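Phenolic acid decarboxylase (Sedimentibacter hydroxybenzoicus, PDB 7AE5) catalyses the reversible, non-oxidative decarboxylation of 4-hydroxybenzoate and 3,4-dihydroxybenzoate, using prenylated FMN and manganese, in the anaerobic detoxification of phenolic compounds. Local coordinates at residues 129-134 / 141-146; 331-336 / 373-378; 389-394 / 400-405. All blocks are in the same frame, centred on the assembly; numbering follows the deposited sequence.

Contact 1 (129-134 / 141-146)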
loop_
_atom_site.group_PDB
_atom_site.type_symbol
_atom_site.label_atom_id
_atom_site.label_comp_id
_atom_site.label_asym_id
_atom_site.label_seq_id
_atom_site.Cartn_x
_atom_site.Cartn_y
_atom_site.Cartn_z
ATOM N N LEU C 129 -10.767 39.585 41.193
ATOM C CA LEU C 129 -10.985 38.277 40.599
ATOM C C LEU C 129 -10.643 37.173 41.585
ATOM O O LEU C 129 -9.530 37.158 42.128
ATOM C CB LEU C 129 -10.132 38.117 39.336
ATOM C CG LEU C 129 -10.327 39.160 38.235
ATOM C CD1 LEU C 129 -9.273 38.988 37.151
ATOM C CD2 LEU C 129 -11.725 39.063 37.645
ATOM N N PRO C 130 -11.560 36.243 41.849
ATOM C CA PRO C 130 -11.186 35.042 42.606
ATOM C C PRO C 130 -10.311 34.120 41.771
ATOM O O PRO C 130 -10.806 33.188 41.127
ATOM C CB PRO C 130 -12.537 34.396 42.943
ATOM C CG PRO C 130 -13.557 35.477 42.728
ATOM C CD PRO C 130 -13.012 36.333 41.633
ATOM N N LEU C 131 -9.007 34.381 41.774
ATOM C CA LEU C 131 -8.080 33.662 40.912
ATOM C C LEU C 131 -7.687 32.324 41.527
ATOM O O LEU C 131 -7.515 32.207 42.744
ATOM C CB LEU C 131 -6.838 34.513 40.653
ATOM C CG LEU C 131 -7.081 35.717 39.739
ATOM C CD1 LEU C 131 -6.044 36.804 39.982
ATOM C CD2 LEU C 131 -7.086 35.287 38.278
ATOM N N TYR C 132 -7.534 31.318 40.669
ATOM C CA TYR C 132 -7.298 29.948 41.099
ATOM C C TYR C 132 -6.473 29.235 40.036
ATOM O O TYR C 132 -6.275 29.745 38.930
ATOM C CB TYR C 132 -8.619 29.214 41.346
ATOM C CG TYR C 132 -9.494 29.132 40.117
ATOM C CD1 TYR C 132 -10.285 30.207 39.729
ATOM C CD2 TYR C 132 -9.524 27.982 39.339
ATOM C CE1 TYR C 132 -11.081 30.136 38.603
ATOM C CE2 TYR C 132 -10.317 27.903 38.213
ATOM C CZ TYR C 132 -11.092 28.980 37.848
ATOM O OH TYR C 132 -11.882 28.895 36.726
ATOM N N ARG C 133 -5.994 28.043 40.378
ATOM C CA ARG C 133 -5.212 27.236 39.450
ATOM C C ARG C 133 -6.141 26.299 38.685
ATOM O O ARG C 133 -6.849 25.486 39.290
ATOM C CB ARG C 133 -4.129 26.442 40.178
ATOM C CG ARG C 133 -3.017 25.985 39.250
ATOM C CD ARG C 133 -2.024 25.062 39.935
ATOM N NE ARG C 133 -1.301 25.718 41.017
ATOM C CZ ARG C 133 -0.298 26.568 40.839
ATOM N NH1 ARG C 133 0.100 26.925 39.629
ATOM N NH2 ARG C 133 0.322 27.070 41.902
ATOM N N ILE C 134 -6.125 26.409 37.357
ATOM C CA ILE C 134 -7.054 25.647 36.528
ATOM C C ILE C 134 -6.624 24.187 36.440
ATOM O O ILE C 134 -7.429 23.273 36.640
ATOM C CB ILE C 134 -7.174 26.287 35.134
ATOM C CG1 ILE C 134 -7.461 27.784 35.266
ATOM C CG2 ILE C 134 -8.258 25.595 34.321
ATOM C CD1 ILE C 134 -7.574 28.501 33.946
ATOM N N PHE C 141 -1.817 31.039 38.347
ATOM C CA PHE C 141 -3.260 31.213 38.232
ATOM C C PHE C 141 -3.559 31.950 36.932
ATOM O O PHE C 141 -2.919 32.961 36.627
ATOM C CB PHE C 141 -3.815 31.984 39.431
ATOM C CG PHE C 141 -3.374 31.439 40.764
ATOM C CD1 PHE C 141 -3.166 30.080 40.945
ATOM C CD2 PHE C 141 -3.165 32.291 41.836
ATOM C CE1 PHE C 141 -2.756 29.583 42.170
ATOM C CE2 PHE C 141 -2.757 31.799 43.064
ATOM C CZ PHE C 141 -2.553 30.445 43.231
ATOM N N TYR C 142 -4.524 31.444 36.169
ATOM C CA TYR C 142 -4.739 31.889 34.800
ATOM C C TYR C 142 -6.119 32.504 34.624
ATOM O O TYR C 142 -7.111 31.999 35.159
ATOM C CB TYR C 142 -4.581 30.727 33.822
ATOM C CG TYR C 142 -3.200 30.601 33.224
ATOM C CD1 TYR C 142 -2.166 30.002 33.931
ATOM C CD2 TYR C 142 -2.933 31.069 31.945
ATOM C CE1 TYR C 142 -0.902 29.878 33.382
ATOM C CE2 TYR C 142 -1.675 30.951 31.389
ATOM C CZ TYR C 142 -0.665 30.354 32.111
ATOM O OH TYR C 142 0.583 30.239 31.554
ATOM N N ILE C 143 -6.165 33.596 33.867
ATOM C CA ILE C 143 -7.406 34.121 33.311
ATOM C C ILE C 143 -7.546 33.514 31.919
ATOM O O ILE C 143 -6.797 33.862 31.003
ATOM C CB ILE C 143 -7.397 35.653 33.258
ATOM C CG1 ILE C 143 -7.156 36.234 34.651
ATOM C CG2 ILE C 143 -8.697 36.179 32.679
ATOM C CD1 ILE C 143 -6.788 37.698 34.638
ATOM N N SER C 144 -8.500 32.599 31.759
ATOM C CA SER C 144 -8.547 31.730 30.591
ATOM C C SER C 144 -9.679 32.044 29.623
ATOM O O SER C 144 -9.818 31.342 28.615
ATOM C CB SER C 144 -8.653 30.269 31.039
ATOM O OG SER C 144 -9.976 29.961 31.440
ATOM N N LYS C 145 -10.488 33.071 29.884
ATOM C CA LYS C 145 -11.622 33.354 29.011
ATOM C C LYS C 145 -11.765 34.848 28.741
ATOM O O LYS C 145 -12.882 35.349 28.573
ATOM C CB LYS C 145 -12.919 32.801 29.606
ATOM C CG LYS C 145 -13.975 32.444 28.576
ATOM C CD LYS C 145 -15.290 32.118 29.249
ATOM C CE LYS C 145 -16.333 31.686 28.240
ATOM N NZ LYS C 145 -17.575 31.238 28.926
ATOM N N ALA C 146 -10.652 35.570 28.691
ATOM C CA ALA C 146 -10.700 37.004 28.459
ATOM C C ALA C 146 -10.803 37.314 26.970
ATOM O O ALA C 146 -10.342 36.548 26.118
ATOM C CB ALA C 146 -9.464 37.682 29.044
#
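Arg133 and Phe141 mark the closest approach of the two backbones, with Arg133 CA 4.6 Å from Phe141 CA. Residues 129-134 run almost perpendicular to the touching part of 141-146, at 88°. No hydrogen bond joins them. Tyr132 O instead receives a CA-H...O contact from Phe141 CA at 3.4 Å, and Phe141 CB also lies against this oxygen. Phe141 CG is anti to its own carbonyl carbon (chi1 -50°). This carries the ring across the peptide between Tyr132 and Arg133, where Phe141 CD1 is 3.5 Å from Arg133 N. Phe141 CE1 then sits over one face of the Arg133 guanidinium, toward its rim, with the two planes 58° apart. On one flank Leu131 CD2 meets Ile143 CG1 at 3.7 Å, and Leu129 CD1 meets Ile143 CD1 at 3.8 Å. On the other, Ile134 CD1 reaches Ser144 CB at 3.6 Å and also touches Tyr142 CB. Outside the segments, Arg133 hydrogen-bonds to Ser34 O and forms a salt bridge with Glu39, both on the ShdD chain. Arg36 of that chain makes a cation-pi contact with Phe141. Replacing Phe141 by an alanine would probably open a gap beside Arg133 and leave Arg36 of ShdD without its aromatic partner. Tyr142 hydrogen-bonds to Glu273 and comes close to Arg168, a predicted prenylated FMN-binding residue. The contact is thus apolar between its own segments and polar toward its surroundings: apolar packing holds the loop against strand 142-143, while the charge of Arg133 is met by Ser34 and Glu39 of the ShdD chain.

Contact 2 (331-336 / 373-378)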
loop_
_atom_site.group_PDB
_atom_site.type_symbol
_atom_site.label_atom_id
_atom_site.label_comp_id
_atom_site.label_asym_id
_atom_site.label_seq_id
_atom_site.Cartn_x
_atom_site.Cartn_y
_atom_site.Cartn_z
ATOM N N LYS C 331 -18.610 27.649 3.907
ATOM C CA LYS C 331 -18.802 28.689 2.902
ATOM C C LYS C 331 -17.754 28.600 1.798
ATOM O O LYS C 331 -18.057 28.864 0.629
ATOM C CB LYS C 331 -18.775 30.068 3.560
ATOM C CG LYS C 331 -20.031 30.411 4.345
ATOM C CD LYS C 331 -19.980 31.842 4.852
ATOM C CE LYS C 331 -21.232 32.208 5.631
ATOM N NZ LYS C 331 -22.478 31.952 4.854
ATOM N N GLN C 332 -16.516 28.238 2.146
ATOM C CA GLN C 332 -15.484 28.082 1.124
ATOM C C GLN C 332 -15.778 26.894 0.217
ATOM O O GLN C 332 -15.599 26.981 -1.002
ATOM C CB GLN C 332 -14.107 27.934 1.776
ATOM C CG GLN C 332 -13.796 28.998 2.816
ATOM C CD GLN C 332 -12.444 28.806 3.476
ATOM O OE1 GLN C 332 -11.896 27.706 3.486
ATOM N NE2 GLN C 332 -11.907 29.877 4.048
ATOM N N LEU C 333 -16.227 25.774 0.793
ATOM C CA LEU C 333 -16.604 24.628 -0.029
ATOM C C LEU C 333 -17.812 24.948 -0.898
ATOM O O LEU C 333 -17.871 24.551 -2.068
ATOM C CB LEU C 333 -16.902 23.416 0.855
ATOM C CG LEU C 333 -15.768 22.769 1.650
ATOM C CD1 LEU C 333 -16.168 21.363 2.073
ATOM C CD2 LEU C 333 -14.483 22.738 0.843
ATOM N N LYS C 334 -18.784 25.676 -0.343
ATOM C CA LYS C 334 -20.041 25.906 -1.048
ATOM C C LYS C 334 -19.861 26.824 -2.251
ATOM O O LYS C 334 -20.645 26.745 -3.204
ATOM C CB LYS C 334 -21.078 26.486 -0.084
ATOM C CG LYS C 334 -22.490 26.550 -0.639
ATOM C CD LYS C 334 -23.220 25.234 -0.446
ATOM C CE LYS C 334 -24.720 25.409 -0.612
ATOM N NZ LYS C 334 -25.433 24.107 -0.539
ATOM N N GLU C 335 -18.841 27.689 -2.232
ATOM C CA GLU C 335 -18.653 28.636 -3.327
ATOM C C GLU C 335 -18.495 27.917 -4.662
ATOM O O GLU C 335 -18.975 28.397 -5.696
ATOM C CB GLU C 335 -17.443 29.535 -3.049
ATOM C CG GLU C 335 -16.109 28.975 -3.536
ATOM C CD GLU C 335 -14.902 29.697 -2.964
ATOM O OE1 GLU C 335 -15.079 30.543 -2.061
ATOM O OE2 GLU C 335 -13.774 29.408 -3.420
ATOM N N THR C 336 -17.851 26.749 -4.657
ATOM C CA THR C 336 -17.593 25.994 -5.873
ATOM C C THR C 336 -18.306 24.654 -5.906
ATOM O O THR C 336 -18.296 23.992 -6.950
ATOM C CB THR C 336 -16.085 25.766 -6.045
ATOM O OG1 THR C 336 -15.521 25.333 -4.800
ATOM C CG2 THR C 336 -15.404 27.050 -6.490
ATOM N N LEU C 373 -9.169 19.897 1.741
ATOM C CA LEU C 373 -7.729 19.805 1.929
ATOM C C LEU C 373 -6.962 20.832 1.109
ATOM O O LEU C 373 -5.728 20.823 1.143
ATOM C CB LEU C 373 -7.245 18.395 1.588
ATOM C CG LEU C 373 -7.800 17.288 2.488
ATOM C CD1 LEU C 373 -7.490 15.914 1.920
ATOM C CD2 LEU C 373 -7.253 17.422 3.898
ATOM N N SER C 374 -7.647 21.712 0.377
ATOM C CA SER C 374 -6.980 22.800 -0.326
ATOM C C SER C 374 -7.440 24.181 0.138
ATOM O O SER C 374 -7.151 25.176 -0.537
ATOM C CB SER C 374 -7.157 22.655 -1.842
ATOM O OG SER C 374 -8.473 22.267 -2.193
ATOM N N THR C 375 -8.148 24.271 1.266
ATOM C CA THR C 375 -8.523 25.552 1.845
ATOM C C THR C 375 -7.423 26.055 2.772
ATOM O O THR C 375 -6.567 25.280 3.208
ATOM C CB THR C 375 -9.836 25.415 2.611
ATOM O OG1 THR C 375 -9.747 24.306 3.514
ATOM C CG2 THR C 375 -10.985 25.181 1.645
ATOM N N PRO C 376 -7.404 27.358 3.085
ATOM C CA PRO C 376 -6.359 27.876 3.987
ATOM C C PRO C 376 -6.263 27.142 5.315
ATOM O O PRO C 376 -5.153 26.917 5.813
ATOM C CB PRO C 376 -6.773 29.339 4.180
ATOM C CG PRO C 376 -7.442 29.694 2.903
ATOM C CD PRO C 376 -8.179 28.449 2.466
ATOM N N HIS C 377 -7.395 26.754 5.902
ATOM C CA HIS C 377 -7.380 26.067 7.185
ATOM C C HIS C 377 -7.342 24.553 7.035
ATOM O O HIS C 377 -6.612 23.877 7.767
ATOM C CB HIS C 377 -8.603 26.473 8.011
ATOM C CG HIS C 377 -8.581 25.956 9.416
ATOM N ND1 HIS C 377 -9.176 24.768 9.780
ATOM C CD2 HIS C 377 -8.041 26.468 10.546
ATOM C CE1 HIS C 377 -9.001 24.569 11.073
ATOM N NE2 HIS C 377 -8.316 25.586 11.563
ATOM N N GLY C 378 -8.117 23.999 6.100
ATOM C CA GLY C 378 -8.170 22.556 5.961
ATOM C C GLY C 378 -6.875 21.947 5.469
ATOM O O GLY C 378 -6.547 20.812 5.826
HETATM O O HOH W 1 -9.830 27.990 5.253
#
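Gln332 and Thr375 form the tight part of this contact. Gln332 OE1 lies 3.2 Å from Thr375 CB and 3.3 Å from Thr375 CG2. The amide oxygen therefore rests on the carbon side of the threonine. Gln332 has CG anti to its carbonyl carbon (chi1 -50°), and its chain is extended beyond CG, which carries the amide from helix 323-336 across to the loop. Leu333 adds a looser apolar touch, with Leu333 CD2 4.3 Å from Thr375 CG2. Leu333 also packs on Arg371 and Leu372.

The other side is wetter. Pro376 is exposed, and Pro376 CD is 3.9 Å from Gln332 OE1. A water donates to Gln332 OE1 at 2.7 Å and accepts from His377 N at 2.8 Å. It links the helix side chain to the loop backbone; no direct hydrogen bond joins the two segments. The Thr375 hydroxyl is engaged elsewhere. Thr375 OG1 accepts from Gly378 N at 3.1 Å, with an angle of 136° at the hydrogen, and is also hydrogen-bonded to Leu372 O. Its methyl is left to face Gln332 and Leu333. A second copy of the protein lies close by, and its Arg371 hydrogen-bonds to Ser374 and packs on Thr375. Both segments belong to the C-terminal domain of the UbiD family. The loop joins helix 364-372 to helix 378-381, and the bond from Gly378 N to the threonine hydroxyl is a helix-capping bond of the kind found at N-terminal helix ends.

Contact 3 (389-394 / 400-405)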
loop_
_atom_site.group_PDB
_atom_site.type_symbol
_atom_site.label_atom_id
_atom_site.label_comp_id
_atom_site.label_asym_id
_atom_site.label_seq_id
_atom_site.Cartn_x
_atom_site.Cartn_y
_atom_site.Cartn_z
ATOM N N ASP C 389 -23.429 11.208 2.901
ATOM C CA ASP C 389 -24.446 11.623 1.949
ATOM C C ASP C 389 -25.244 12.810 2.485
ATOM O O ASP C 389 -25.105 13.229 3.638
ATOM C CB ASP C 389 -25.387 10.465 1.620
ATOM C CG ASP C 389 -24.717 9.381 0.803
ATOM O OD1 ASP C 389 -24.132 9.712 -0.252
ATOM O OD2 ASP C 389 -24.783 8.200 1.207
ATOM N N GLU C 390 -26.111 13.339 1.619
ATOM C CA GLU C 390 -26.820 14.578 1.921
ATOM C C GLU C 390 -27.814 14.409 3.063
ATOM O O GLU C 390 -28.069 15.364 3.804
ATOM C CB GLU C 390 -27.526 15.088 0.663
ATOM C CG GLU C 390 -28.670 14.205 0.180
ATOM C CD GLU C 390 -28.219 13.131 -0.799
ATOM O OE1 GLU C 390 -26.996 12.890 -0.901
ATOM O OE2 GLU C 390 -29.089 12.528 -1.464
ATOM N N PHE C 391 -28.375 13.214 3.230
ATOM C CA PHE C 391 -29.382 12.984 4.256
ATOM C C PHE C 391 -28.787 12.636 5.614
ATOM O O PHE C 391 -29.532 12.553 6.595
ATOM C CB PHE C 391 -30.340 11.866 3.820
ATOM C CG PHE C 391 -29.648 10.587 3.449
ATOM C CD1 PHE C 391 -29.199 10.379 2.156
ATOM C CD2 PHE C 391 -29.441 9.595 4.393
ATOM C CE1 PHE C 391 -28.560 9.204 1.811
ATOM C CE2 PHE C 391 -28.799 8.420 4.055
ATOM C CZ PHE C 391 -28.353 8.228 2.763
ATOM N N VAL C 392 -27.478 12.434 5.697
ATOM C CA VAL C 392 -26.822 12.095 6.954
ATOM C C VAL C 392 -26.411 13.379 7.658
ATOM O O VAL C 392 -25.716 14.222 7.077
ATOM C CB VAL C 392 -25.604 11.187 6.714
ATOM C CG1 VAL C 392 -24.728 11.136 7.960
ATOM C CG2 VAL C 392 -26.054 9.794 6.316
ATOM N N ASP C 393 -26.843 13.531 8.899
ATOM C CA ASP C 393 -26.420 14.652 9.729
ATOM C C ASP C 393 -24.964 14.446 10.126
ATOM O O ASP C 393 -24.673 13.527 10.902
ATOM C CB ASP C 393 -27.316 14.754 10.967
ATOM C CG ASP C 393 -26.985 15.952 11.850
ATOM O OD1 ASP C 393 -26.055 16.721 11.525
ATOM O OD2 ASP C 393 -27.667 16.122 12.884
ATOM N N PRO C 394 -24.023 15.259 9.632
ATOM C CA PRO C 394 -22.611 15.049 9.984
ATOM C C PRO C 394 -22.271 15.445 11.411
ATOM O O PRO C 394 -21.136 15.209 11.845
ATOM C CB PRO C 394 -21.870 15.929 8.974
ATOM C CG PRO C 394 -22.818 17.053 8.722
ATOM C CD PRO C 394 -24.210 16.461 8.799
ATOM N N VAL C 400 -23.062 9.109 11.613
ATOM C CA VAL C 400 -21.820 8.960 10.863
ATOM C C VAL C 400 -21.264 7.550 11.026
ATOM O O VAL C 400 -20.727 6.968 10.074
ATOM C CB VAL C 400 -20.806 10.029 11.305
ATOM C CG1 VAL C 400 -19.492 9.871 10.549
ATOM C CG2 VAL C 400 -21.383 11.423 11.100
ATOM N N MET C 401 -21.379 6.981 12.231
ATOM C CA MET C 401 -20.945 5.604 12.452
ATOM C C MET C 401 -21.693 4.646 11.534
ATOM O O MET C 401 -21.089 3.760 10.915
ATOM C CB MET C 401 -21.157 5.212 13.916
ATOM C CG MET C 401 -20.016 5.582 14.855
ATOM S SD MET C 401 -18.380 5.162 14.228
ATOM C CE MET C 401 -18.501 3.377 14.112
ATOM N N TRP C 402 -23.016 4.807 11.438
ATOM C CA TRP C 402 -23.806 3.988 10.525
ATOM C C TRP C 402 -23.283 4.101 9.099
ATOM O O TRP C 402 -23.072 3.091 8.419
ATOM C CB TRP C 402 -25.277 4.403 10.587
ATOM C CG TRP C 402 -26.105 3.821 9.476
ATOM C CD1 TRP C 402 -26.525 2.528 9.358
ATOM C CD2 TRP C 402 -26.594 4.509 8.319
ATOM N NE1 TRP C 402 -27.257 2.371 8.205
ATOM C CE2 TRP C 402 -27.310 3.572 7.547
ATOM C CE3 TRP C 402 -26.498 5.826 7.860
ATOM C CZ2 TRP C 402 -27.927 3.910 6.344
ATOM C CZ3 TRP C 402 -27.110 6.161 6.666
ATOM C CH2 TRP C 402 -27.816 5.207 5.921
ATOM N N ALA C 403 -23.057 5.332 8.635
ATOM C CA ALA C 403 -22.567 5.533 7.276
ATOM C C ALA C 403 -21.196 4.899 7.084
ATOM O O ALA C 403 -20.884 4.389 6.002
ATOM C CB ALA C 403 -22.522 7.025 6.951
ATOM N N LEU C 404 -20.360 4.918 8.125
ATOM C CA LEU C 404 -19.048 4.289 8.017
ATOM C C LEU C 404 -19.168 2.776 7.894
ATOM O O LEU C 404 -18.437 2.150 7.119
ATOM C CB LEU C 404 -18.184 4.663 9.221
ATOM C CG LEU C 404 -17.709 6.115 9.289
ATOM C CD1 LEU C 404 -16.885 6.349 10.543
ATOM C CD2 LEU C 404 -16.912 6.470 8.047
ATOM N N THR C 405 -20.090 2.171 8.638
ATOM C CA THR C 405 -20.187 0.718 8.658
ATOM C C THR C 405 -20.907 0.137 7.445
ATOM O O THR C 405 -20.822 -1.076 7.231
ATOM C CB THR C 405 -20.890 0.254 9.937
ATOM O OG1 THR C 405 -22.208 0.814 9.995
ATOM C CG2 THR C 405 -20.101 0.682 11.165
#
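Trp402 reaches from helix 397-407 to Phe391 and Val392 in the preceding loop. Its CB starts toward that loop, and CG stands anti to the backbone N (chi1 168°), which carries the six-membered ring to the loop. CZ3 meets two partners: Val392 CG2 at 3.8 Å and Phe391 CE2 at the same distance. CH2, beyond it, is 3.8 Å from Phe391 CE2. Both aromatic rings use their edges here, so the contact is not a face stack, and the two side chains cross at about a right angle. On the five-membered ring, NE1 gives its hydrogen to Pro280 O of the third subunit. Leu457 touches both Phe391 and Trp402.

Two residues earlier in the helix, Val400 CG2 lies 3.9 Å from Asp393 O and equally far from Pro394 O. Its methyl sits against backbone carbonyls, and Pro394 O is hydrogen-bonded to Asn344. The loop itself opens with a type I beta turn from Asp389 to Val392, closed by Val392 N to Asp389 O at 3.2 Å. No hydrogen bond crosses between the two segments, which meet by packing alone; just before 400-405, Gln399 OE1 takes the Asp393 N-H. The one polar atom of the indole is spent on another subunit.

From the N terminus, the chain first closes contact 1, a short loop in the Rift-related domain that folds back on strand 142-143 near the ShdD chain. Contact 2 comes much later, in the C-terminal domain. It closes a long excursion through strands 340-347 and 352-357 and helix 364-372, tying helix 323-336 to the loop before helix 378-381. Contact 3 then closes a short turn between strand 384-388 and helix 397-407. The three lie in series, and none nests in or crosses another. Contacts 2 and 3 share one domain, their centres about 21 Å apart. Contact 1 lies across the chain's centre from both.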